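Local coordinates for protein HRI1 (Saccharomyces cerevisiae, PDB 3RBY) that is of unknown, non-essential function but interacts with the protein HRR25 and may interact with SEC72, at residues G31-L36 with F76-D81; R20-S25 with F194-E199; T61-D66 with R93-T98; T98-W103 with V108-A113. One frame throughout, in Å; residues are numbered along the deposited sequence.

Interaction 1: residues G31-L36 with F76-D81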
# COMPACT_ATOMS: atom_id res chain seq x y z
N GLY A 31 7.31 5.52 21.89
CA GLY A 31 6.72 4.19 21.86
C GLY A 31 5.23 4.08 22.21
O GLY A 31 4.68 2.97 22.24
N HIS A 32 4.58 5.21 22.48
CA HIS A 32 3.13 5.22 22.73
C HIS A 32 2.40 4.93 21.40
O HIS A 32 2.87 5.33 20.32
CB HIS A 32 2.70 6.57 23.31
CG HIS A 32 3.59 7.06 24.41
ND1 HIS A 32 3.83 6.32 25.55
CD2 HIS A 32 4.32 8.19 24.54
CE1 HIS A 32 4.66 6.98 26.34
NE2 HIS A 32 4.97 8.12 25.75
N TYR A 33 1.27 4.22 21.47
CA TYR A 33 0.60 3.76 20.26
C TYR A 33 -0.93 3.85 20.33
O TYR A 33 -1.53 3.66 21.40
CB TYR A 33 1.01 2.31 19.95
CG TYR A 33 0.54 1.33 21.00
CD1 TYR A 33 -0.71 0.72 20.90
CD2 TYR A 33 1.33 1.02 22.11
CE1 TYR A 33 -1.16 -0.17 21.85
CE2 TYR A 33 0.88 0.12 23.08
CZ TYR A 33 -0.36 -0.47 22.94
OH TYR A 33 -0.82 -1.36 23.89
N ILE A 34 -1.55 4.16 19.18
CA ILE A 34 -3.01 4.09 19.01
C ILE A 34 -3.32 3.51 17.62
O ILE A 34 -2.56 3.73 16.67
CB ILE A 34 -3.66 5.47 19.14
CG1 ILE A 34 -5.18 5.38 19.04
CG2 ILE A 34 -3.12 6.41 18.09
CD1 ILE A 34 -5.88 6.60 19.61
N SER A 35 -4.41 2.77 17.51
CA SER A 35 -4.83 2.23 16.23
C SER A 35 -6.34 2.39 16.06
O SER A 35 -7.11 1.75 16.79
CB SER A 35 -4.42 0.75 16.10
OG SER A 35 -4.64 0.25 14.79
N LEU A 36 -6.76 3.26 15.13
CA LEU A 36 -8.19 3.49 14.87
C LEU A 36 -8.57 2.75 13.59
O LEU A 36 -7.85 2.84 12.58
CB LEU A 36 -8.50 4.98 14.74
CG LEU A 36 -8.14 5.78 16.00
CD1 LEU A 36 -8.52 7.26 15.85
CD2 LEU A 36 -8.81 5.16 17.23
N PHE A 76 1.36 -7.34 23.49
CA PHE A 76 0.44 -6.27 23.85
C PHE A 76 -0.43 -6.61 25.04
O PHE A 76 -1.03 -7.69 25.10
CB PHE A 76 -0.48 -5.92 22.68
CG PHE A 76 0.22 -5.24 21.53
CD1 PHE A 76 0.71 -5.99 20.47
CD2 PHE A 76 0.38 -3.86 21.51
CE1 PHE A 76 1.36 -5.37 19.41
CE2 PHE A 76 1.03 -3.24 20.45
CZ PHE A 76 1.52 -3.99 19.40
N ASN A 77 -0.51 -5.67 25.97
CA ASN A 77 -1.58 -5.66 26.96
C ASN A 77 -2.28 -4.31 26.88
O ASN A 77 -1.88 -3.35 27.55
CB ASN A 77 -1.04 -5.93 28.37
CG ASN A 77 -0.62 -7.38 28.55
OD1 ASN A 77 0.56 -7.71 28.42
ND2 ASN A 77 -1.60 -8.26 28.81
N PHE A 78 -3.31 -4.24 26.05
CA PHE A 78 -3.90 -2.95 25.68
C PHE A 78 -4.42 -2.13 26.85
O PHE A 78 -4.97 -2.66 27.83
CB PHE A 78 -5.03 -3.18 24.66
CG PHE A 78 -4.57 -3.90 23.43
CD1 PHE A 78 -5.03 -5.18 23.14
CD2 PHE A 78 -3.63 -3.32 22.59
CE1 PHE A 78 -4.58 -5.85 22.00
CE2 PHE A 78 -3.18 -3.98 21.46
CZ PHE A 78 -3.66 -5.25 21.16
N TRP A 79 -4.23 -0.82 26.76
CA TRP A 79 -4.84 0.10 27.71
C TRP A 79 -6.30 0.33 27.28
O TRP A 79 -7.25 0.01 28.01
CB TRP A 79 -4.06 1.42 27.72
CG TRP A 79 -4.57 2.42 28.70
CD1 TRP A 79 -5.25 2.17 29.86
CD2 TRP A 79 -4.46 3.85 28.59
NE1 TRP A 79 -5.56 3.36 30.49
CE2 TRP A 79 -5.09 4.40 29.73
CE3 TRP A 79 -3.88 4.71 27.66
CZ2 TRP A 79 -5.15 5.78 29.96
CZ3 TRP A 79 -3.95 6.08 27.88
CH2 TRP A 79 -4.58 6.60 29.03
N LEU A 80 -6.47 0.89 26.09
CA LEU A 80 -7.77 0.94 25.43
C LEU A 80 -7.96 -0.33 24.61
O LEU A 80 -7.10 -0.69 23.81
CB LEU A 80 -7.82 2.15 24.47
CG LEU A 80 -9.13 2.73 23.94
CD1 LEU A 80 -8.99 3.06 22.46
CD2 LEU A 80 -10.31 1.81 24.18
N ASP A 81 -9.09 -1.01 24.82
CA ASP A 81 -9.52 -2.11 23.94
C ASP A 81 -11.05 -2.10 23.86
O ASP A 81 -11.72 -2.57 24.78
CB ASP A 81 -9.03 -3.45 24.47
CG ASP A 81 -9.45 -4.62 23.59
OD1 ASP A 81 -10.41 -4.47 22.80
OD2 ASP A 81 -8.81 -5.70 23.70

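Interaction 2: residues R20-S25 with F194-E199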
# COMPACT_ATOMS: atom_id res chain seq x y z
N ARG A 20 -11.74 -4.00 5.19
CA ARG A 20 -12.99 -3.23 5.29
C ARG A 20 -12.81 -1.87 5.97
O ARG A 20 -13.78 -1.10 6.11
CB ARG A 20 -14.10 -4.05 6.01
CG ARG A 20 -14.55 -5.33 5.26
CD ARG A 20 -15.94 -5.85 5.73
NE ARG A 20 -16.95 -4.78 5.66
CZ ARG A 20 -17.64 -4.33 6.71
NH1 ARG A 20 -18.51 -3.34 6.56
NH2 ARG A 20 -17.46 -4.88 7.91
N THR A 21 -11.58 -1.56 6.37
CA THR A 21 -11.33 -0.35 7.17
C THR A 21 -10.37 0.63 6.51
O THR A 21 -9.66 0.27 5.56
CB THR A 21 -10.66 -0.72 8.50
OG1 THR A 21 -9.30 -1.10 8.25
CG2 THR A 21 -11.37 -1.88 9.18
N PHE A 22 -10.26 1.81 7.11
CA PHE A 22 -9.22 2.78 6.78
C PHE A 22 -8.35 2.91 8.04
O PHE A 22 -8.33 3.95 8.69
CB PHE A 22 -9.83 4.13 6.41
CG PHE A 22 -8.82 5.20 6.14
CD1 PHE A 22 -9.19 6.53 6.07
CD2 PHE A 22 -7.48 4.87 5.95
CE1 PHE A 22 -8.26 7.52 5.82
CE2 PHE A 22 -6.54 5.86 5.70
CZ PHE A 22 -6.93 7.18 5.64
N THR A 23 -7.64 1.83 8.37
CA THR A 23 -6.88 1.73 9.59
C THR A 23 -5.50 2.41 9.50
O THR A 23 -4.73 2.18 8.55
CB THR A 23 -6.69 0.26 9.98
OG1 THR A 23 -7.95 -0.27 10.38
CG2 THR A 23 -5.67 0.12 11.15
N LEU A 24 -5.20 3.22 10.50
CA LEU A 24 -3.88 3.82 10.65
C LEU A 24 -3.41 3.50 12.06
O LEU A 24 -4.17 3.67 13.03
CB LEU A 24 -3.95 5.35 10.47
CG LEU A 24 -4.05 5.93 9.05
CD1 LEU A 24 -4.15 7.44 9.07
CD2 LEU A 24 -2.86 5.52 8.20
N SER A 25 -2.17 3.02 12.20
CA SER A 25 -1.56 2.87 13.52
C SER A 25 -0.46 3.91 13.72
O SER A 25 0.45 4.04 12.89
CB SER A 25 -1.00 1.47 13.72
OG SER A 25 -2.03 0.49 13.77
N PHE A 194 -13.36 9.43 19.62
CA PHE A 194 -12.15 9.29 18.81
C PHE A 194 -12.05 10.46 17.86
O PHE A 194 -13.06 11.03 17.45
CB PHE A 194 -12.17 8.00 17.99
CG PHE A 194 -12.37 6.75 18.79
CD1 PHE A 194 -11.34 6.22 19.56
CD2 PHE A 194 -13.61 6.10 18.77
CE1 PHE A 194 -11.53 5.05 20.30
CE2 PHE A 194 -13.81 4.94 19.51
CZ PHE A 194 -12.77 4.41 20.28
N ILE A 195 -10.83 10.81 17.48
CA ILE A 195 -10.63 11.76 16.41
C ILE A 195 -9.45 11.35 15.55
O ILE A 195 -8.48 10.75 16.04
CB ILE A 195 -10.38 13.16 16.95
CG1 ILE A 195 -9.19 13.13 17.90
CG2 ILE A 195 -11.62 13.68 17.67
CD1 ILE A 195 -8.52 14.48 18.06
N ARG A 196 -9.57 11.65 14.26
CA ARG A 196 -8.46 11.56 13.34
C ARG A 196 -8.41 12.93 12.70
O ARG A 196 -9.37 13.37 12.06
CB ARG A 196 -8.69 10.49 12.29
CG ARG A 196 -7.63 9.43 12.27
CD ARG A 196 -7.12 9.18 10.88
NE ARG A 196 -7.99 8.29 10.14
CZ ARG A 196 -8.06 6.96 10.28
NH1 ARG A 196 -8.89 6.28 9.51
NH2 ARG A 196 -7.32 6.31 11.17
N LEU A 197 -7.31 13.63 12.92
CA LEU A 197 -7.20 15.01 12.50
C LEU A 197 -6.01 15.12 11.56
O LEU A 197 -4.99 14.46 11.77
CB LEU A 197 -6.94 15.88 13.72
CG LEU A 197 -7.91 16.97 14.16
CD1 LEU A 197 -7.23 17.75 15.27
CD2 LEU A 197 -8.30 17.90 13.01
N LEU A 198 -6.14 15.95 10.52
CA LEU A 198 -5.05 16.13 9.57
C LEU A 198 -4.75 17.61 9.42
O LEU A 198 -5.65 18.40 9.10
CB LEU A 198 -5.41 15.51 8.22
CG LEU A 198 -4.42 15.61 7.05
CD1 LEU A 198 -3.15 14.83 7.33
CD2 LEU A 198 -5.08 15.12 5.74
N GLU A 199 -3.49 17.99 9.66
CA GLU A 199 -3.06 19.35 9.38
C GLU A 199 -2.59 19.43 7.92
O GLU A 199 -1.55 18.87 7.56
CB GLU A 199 -1.96 19.83 10.33
CG GLU A 199 -1.33 21.17 9.88
CD GLU A 199 -0.25 21.69 10.83
OE1 GLU A 199 0.75 22.28 10.35
OE2 GLU A 199 -0.42 21.52 12.06

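Interaction 3: residues T61-D66 with R93-T98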
# COMPACT_ATOMS: atom_id res chain seq x y z
N THR A 61 2.90 -0.63 27.88
CA THR A 61 1.89 -1.68 27.67
C THR A 61 2.22 -2.63 26.52
O THR A 61 1.42 -3.52 26.20
CB THR A 61 0.48 -1.09 27.45
OG1 THR A 61 0.46 -0.33 26.23
CG2 THR A 61 0.10 -0.21 28.63
N VAL A 62 3.38 -2.45 25.90
CA VAL A 62 3.80 -3.36 24.85
C VAL A 62 5.29 -3.64 25.00
O VAL A 62 6.08 -2.72 25.18
CB VAL A 62 3.45 -2.83 23.43
CG1 VAL A 62 4.00 -1.41 23.21
CG2 VAL A 62 3.98 -3.77 22.35
N LYS A 63 5.66 -4.92 24.96
CA LYS A 63 7.07 -5.28 25.03
C LYS A 63 7.54 -5.57 23.63
O LYS A 63 7.20 -6.59 23.04
CB LYS A 63 7.31 -6.50 25.92
CG LYS A 63 6.49 -6.54 27.20
CD LYS A 63 6.41 -7.99 27.73
CE LYS A 63 5.18 -8.25 28.62
NZ LYS A 63 3.97 -8.67 27.84
N ALA A 64 8.34 -4.62 23.10
CA ALA A 64 8.96 -4.77 21.79
C ALA A 64 10.32 -5.41 21.91
O ALA A 64 11.14 -4.92 22.71
CB ALA A 64 9.01 -3.38 21.13
N ASN A 65 10.59 -6.34 21.05
CA ASN A 65 11.90 -6.93 21.05
C ASN A 65 12.38 -7.32 19.66
O ASN A 65 11.69 -8.04 18.94
CB ASN A 65 11.95 -8.10 22.01
CG ASN A 65 13.28 -8.21 22.70
OD1 ASN A 65 14.13 -9.02 22.30
ND2 ASN A 65 13.51 -7.36 23.71
N ASP A 66 13.56 -6.83 19.31
CA ASP A 66 14.14 -7.04 17.99
C ASP A 66 15.14 -8.20 17.99
O ASP A 66 16.00 -8.31 18.86
CB ASP A 66 14.83 -5.75 17.51
CG ASP A 66 15.33 -5.85 16.07
OD1 ASP A 66 14.86 -6.73 15.31
OD2 ASP A 66 16.18 -5.02 15.68
N ARG A 93 -9.21 -11.99 25.19
CA ARG A 93 -8.95 -11.32 26.46
C ARG A 93 -7.51 -11.56 26.88
O ARG A 93 -6.99 -12.67 26.73
CB ARG A 93 -9.91 -11.80 27.55
CG ARG A 93 -11.36 -11.36 27.37
CD ARG A 93 -11.49 -9.85 27.15
NE ARG A 93 -12.44 -9.54 26.07
CZ ARG A 93 -13.67 -9.08 26.28
NH1 ARG A 93 -14.09 -8.86 27.52
NH2 ARG A 93 -14.47 -8.82 25.26
N GLY A 94 -6.87 -10.52 27.41
CA GLY A 94 -5.52 -10.66 27.92
C GLY A 94 -4.43 -10.38 26.91
O GLY A 94 -4.67 -9.83 25.83
N GLU A 95 -3.21 -10.78 27.24
CA GLU A 95 -2.07 -10.41 26.43
C GLU A 95 -2.26 -10.93 25.01
O GLU A 95 -2.90 -11.97 24.80
CB GLU A 95 -0.79 -10.96 27.06
CG GLU A 95 0.45 -10.85 26.20
CD GLU A 95 1.73 -11.03 27.03
OE1 GLU A 95 2.60 -11.85 26.67
OE2 GLU A 95 1.88 -10.32 28.05
N VAL A 96 -1.72 -10.19 24.04
CA VAL A 96 -1.66 -10.69 22.67
C VAL A 96 -0.21 -10.72 22.21
O VAL A 96 0.49 -9.71 22.26
CB VAL A 96 -2.45 -9.82 21.68
CG1 VAL A 96 -2.36 -10.43 20.28
CG2 VAL A 96 -3.90 -9.70 22.12
N ASN A 97 0.23 -11.88 21.75
CA ASN A 97 1.60 -12.02 21.28
C ASN A 97 1.72 -11.95 19.76
O ASN A 97 1.15 -12.79 19.04
CB ASN A 97 2.19 -13.33 21.81
CG ASN A 97 2.15 -13.39 23.32
OD1 ASN A 97 2.96 -12.75 24.00
ND2 ASN A 97 1.20 -14.15 23.87
N THR A 98 2.45 -10.94 19.26
CA THR A 98 2.55 -10.73 17.82
C THR A 98 3.99 -10.74 17.33
O THR A 98 4.92 -10.44 18.08
CB THR A 98 1.87 -9.42 17.36
OG1 THR A 98 2.65 -8.29 17.79
CG2 THR A 98 0.44 -9.32 17.91

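Interaction 4: residues T98-W103 with V108-A113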
# COMPACT_ATOMS: atom_id res chain seq x y z
N THR A 98 2.45 -10.94 19.26
CA THR A 98 2.55 -10.73 17.82
C THR A 98 3.99 -10.74 17.33
O THR A 98 4.92 -10.44 18.08
CB THR A 98 1.87 -9.42 17.36
OG1 THR A 98 2.65 -8.29 17.79
CG2 THR A 98 0.44 -9.32 17.91
N THR A 99 4.14 -11.08 16.06
CA THR A 99 5.43 -11.09 15.40
C THR A 99 5.37 -10.22 14.16
O THR A 99 4.40 -10.29 13.39
CB THR A 99 5.83 -12.52 14.99
OG1 THR A 99 5.94 -13.34 16.16
CG2 THR A 99 7.16 -12.52 14.26
N TRP A 100 6.40 -9.41 13.95
CA TRP A 100 6.46 -8.46 12.85
C TRP A 100 7.68 -8.72 11.97
O TRP A 100 8.80 -8.80 12.45
CB TRP A 100 6.52 -7.04 13.41
CG TRP A 100 5.29 -6.70 14.20
CD1 TRP A 100 4.93 -7.22 15.42
CD2 TRP A 100 4.26 -5.78 13.83
NE1 TRP A 100 3.74 -6.67 15.83
CE2 TRP A 100 3.30 -5.79 14.87
CE3 TRP A 100 4.05 -4.95 12.72
CZ2 TRP A 100 2.14 -4.99 14.84
CZ3 TRP A 100 2.90 -4.15 12.69
CH2 TRP A 100 1.96 -4.18 13.75
N LYS A 101 7.45 -8.85 10.67
CA LYS A 101 8.52 -9.20 9.75
C LYS A 101 8.56 -8.20 8.59
O LYS A 101 7.60 -8.13 7.81
CB LYS A 101 8.32 -10.62 9.20
CG LYS A 101 8.44 -11.77 10.22
CD LYS A 101 7.52 -12.95 9.83
CE LYS A 101 8.16 -14.33 10.05
NZ LYS A 101 9.07 -14.74 8.92
N ASN A 102 9.65 -7.44 8.48
CA ASN A 102 9.87 -6.53 7.36
C ASN A 102 10.05 -7.29 6.04
O ASN A 102 10.79 -8.28 5.99
CB ASN A 102 11.12 -5.66 7.58
CG ASN A 102 10.93 -4.64 8.70
OD1 ASN A 102 9.83 -4.14 8.94
ND2 ASN A 102 12.02 -4.33 9.40
N TRP A 103 9.36 -6.85 4.98
CA TRP A 103 9.61 -7.42 3.65
C TRP A 103 10.53 -6.51 2.85
O TRP A 103 10.67 -5.33 3.17
CB TRP A 103 8.31 -7.61 2.88
CG TRP A 103 7.46 -8.68 3.42
CD1 TRP A 103 7.75 -9.50 4.47
CD2 TRP A 103 6.16 -9.07 2.95
NE1 TRP A 103 6.70 -10.37 4.69
CE2 TRP A 103 5.72 -10.13 3.77
CE3 TRP A 103 5.32 -8.62 1.92
CZ2 TRP A 103 4.47 -10.75 3.59
CZ3 TRP A 103 4.09 -9.23 1.74
CH2 TRP A 103 3.68 -10.29 2.57
N VAL A 108 5.29 -4.46 6.03
CA VAL A 108 5.57 -5.21 7.25
C VAL A 108 4.45 -6.19 7.54
O VAL A 108 3.28 -5.79 7.72
CB VAL A 108 5.72 -4.28 8.47
CG1 VAL A 108 6.14 -5.09 9.72
CG2 VAL A 108 6.71 -3.15 8.20
N GLU A 109 4.79 -7.47 7.59
CA GLU A 109 3.79 -8.50 7.90
C GLU A 109 3.67 -8.69 9.42
O GLU A 109 4.65 -9.07 10.09
CB GLU A 109 4.16 -9.84 7.24
CG GLU A 109 3.24 -11.00 7.66
CD GLU A 109 3.78 -12.36 7.24
OE1 GLU A 109 3.19 -12.97 6.32
OE2 GLU A 109 4.77 -12.83 7.84
N GLU A 110 2.47 -8.44 9.95
CA GLU A 110 2.19 -8.75 11.36
C GLU A 110 1.42 -10.07 11.44
O GLU A 110 0.40 -10.24 10.76
CB GLU A 110 1.37 -7.64 12.03
CG GLU A 110 0.88 -8.01 13.43
CD GLU A 110 -0.26 -7.12 13.92
OE1 GLU A 110 -0.71 -6.22 13.16
OE2 GLU A 110 -0.71 -7.32 15.07
N THR A 111 1.90 -11.00 12.26
CA THR A 111 1.21 -12.27 12.46
C THR A 111 1.03 -12.56 13.94
O THR A 111 1.72 -11.98 14.79
CB THR A 111 1.97 -13.44 11.83
OG1 THR A 111 3.29 -13.50 12.38
CG2 THR A 111 2.05 -13.26 10.33
N GLY A 112 0.09 -13.46 14.24
CA GLY A 112 -0.12 -13.89 15.61
C GLY A 112 -1.32 -14.81 15.77
O GLY A 112 -2.04 -15.11 14.81
N ALA A 113 -1.54 -15.26 17.01
CA ALA A 113 -2.70 -16.06 17.35
C ALA A 113 -3.55 -15.31 18.38
O ALA A 113 -3.06 -14.40 19.07
CB ALA A 113 -2.27 -17.41 17.90
O HOH W 1 4.84 -12.04 10.91
O HOH W 2 6.63 -12.87 6.26

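Interaction 1: residues G31-L36 with F76-D81
The phenol ring of Y33 is met by the rings of F76 and F78, and these three aromatics carry most of the contact. The tight part is a T-shaped pair: F76 turns the edge formed by CD2 and CE2 toward the face of Y33, with centroids 5.3 Å apart and planes at 79°. F76 CE2 sits over the rim of the phenol rather than its middle, and the closest carbon approach runs from F76 CD2 to Y33 CZ at 3.8 Å. With CG between the backbone N and the carbonyl carbon (chi1 66°), the Y33 ring is directed toward F76 and F78. F78 touches more loosely, through one corner: its CD2 lies near the plane of the phenol, 3.7 Å from Y33 OH. The looser side lies here: N77 and F78 are partly exposed, the CB of N77 pointing away from 31-36, while the partly exposed W79 packs on F180. The hydroxyl makes no hydrogen bond across this contact but has one with T61 OG1. Replacing Y33 by alanine would probably open a gap beside the edge of F76 and cost T61 OG1 one of its two partners. The interface is thus apolar around a single polar atom: apolar and aromatic contacts join the two segments, while the hydroxyl is satisfied by a residue outside both.

Interaction 2: residues R20-S25 with F194-E199
A buried arginine spans the two antiparallel sheets of the chain here: R196, on strand 192-199 of the seven-stranded sheet, extends its guanidinium to F22, in the loop before strand 24-27 of the ten-stranded one, and to L24, the first residue of that strand. The backbones stay well separated, the nearest CA atoms, of L24 and R196, being 9.4 Å apart, so the arginine side chain does the bridging. Its chain bends at chi2 and chi3 (-131° and -82°), and NH1 thereby meets F22 twice. It donates a hydrogen bond to the carbonyl O of F22, modelled at 2.5 Å, a length too short to be taken literally; the oxygen is tilted out of the guanidinium plane. The same nitrogen lies over one face of the F22 ring, toward the rim and 3.5 Å from CD1. The group as a whole forms a cation-pi contact, with R196 CZ 4.5 Å from the ring centroid and close to the ring normal, although the two planes are not parallel. L24 covers a face of the guanidinium, its CB 3.6 Å from NH2, while its CD1 packs against R196 CD. Q178 of the neighbouring strand 176-183 completes the polar network, accepting from R196 NH2 through OE1 and donating from NE2 to L24 O. F22 also packs on N146 of the second subunit. With aromatic, carbonyl and amide partners around it, the guanidinium forms a cation-pi and hydrogen-bonded bridge between two beta sheets.

Interaction 3: residues T61-D66 with R93-T98
K63 and E95 meet across an intervening strand: 62-66 and 96-102 both pair with 71-76, and K63 and N97, the residues closest in backbone register, have CA atoms 9.5 Å apart. The main chains of the two segments therefore leave the contact to long side chains, and little surface is buried between them. K63 reaches across with a chain bent at its last torsion (chi4 88°), which turns the ammonium toward the carboxylate. E95, just before strand 96-102, comes to meet it with an extended chain, CG lying anti to the backbone N (chi1 171°). The two side chains cross at about a right angle. NZ of K63 donates to OE2 of E95 at 2.7 Å in a salt bridge that is one-sided, since OE1 of E95 stays 3.7 Å from the same nitrogen. The ammonium approaches OE2 from above the carboxylate plane, 55° out of it. On the strand between, K63 pairs by backbone hydrogen bonds with D75 and V96 with F76, and the side chain of K63 also rests on D75. A leucine replacing E95 would probably leave the ammonium of K63 without this carboxylate mate and less fixed at the surface. The arrangement is a surface salt bridge from the outermost strand, 62-66, across strand 71-76 to the residue leading into the next-but-one strand of an antiparallel sheet.

Interaction 4: residues T98-W103 with V108-A113
One face of the W100 indole is covered by E110, whose CB lies 3.6 Å from the centroid of the six-membered ring and almost on its normal, a CH-pi contact. The E110 chain runs alongside the indole, and its carboxylate lies nearly parallel to the ring (12°), over its CZ2 rim, with CD 3.3 Å from W100 CZ2. V108 CG1 meets the edge of the indole near CE3, and W130 stacks with W100. The indole NE1 of W100 donates to T98 OG1 at 2.8 Å, which ties down the ring's rotation. E110 OE1 accepts from W130 NE1 and OE2 is hydrogen-bonded to a triethylene glycol, probably from the crystallisation liquor; E128 lies close to OE1, so like charges may raise the proton affinity there. T98, W100, V108 and E110 share one face of the beta hairpin formed by strands 96-102 and 108-114. T99 with T111 and K101 with E109 are its hydrogen-bonded pairs, T99 N reaching T111 O at 2.9 Å and K101 N reaching E109 O at the same length, and W100 with E110 is a non-hydrogen-bonded pair. On the opposite face, E109 CG lies anti to the backbone N (chi1 174°), the chain extends alongside K101, and OE1 forms a salt bridge with R127. E109 CB packs 3.6 Å from W103 NE1, whose own N-H goes to a water. In the dimer, W103 and E109 pack on N18 and P17 of the second subunit.

In the fold
Interactions 1, 3 and 4 all reach the ten-stranded sheet; along the chain the segments of 1 and 3 alternate. Interactions 1 and 3 have centres 10 Å apart and are joined by the hydrogen bond of Y33 OH to T61 OG1 (2.9 Å) and by that of V96 N to F76 O (2.8 Å). Interaction 4 shares T98 with interaction 3, their centres 12 Å apart. Interaction 2 ties this sheet to the seven-stranded one; it adjoins interaction 1 through S25 OG and S35 OG, 2.8 Å apart. Interactions 2 and 4, about 21 Å between centres, both touch the second subunit. No active site is known, but triethylene glycol, probably from crystallisation, lies near F78 of interaction 1 and E110 of interaction 4.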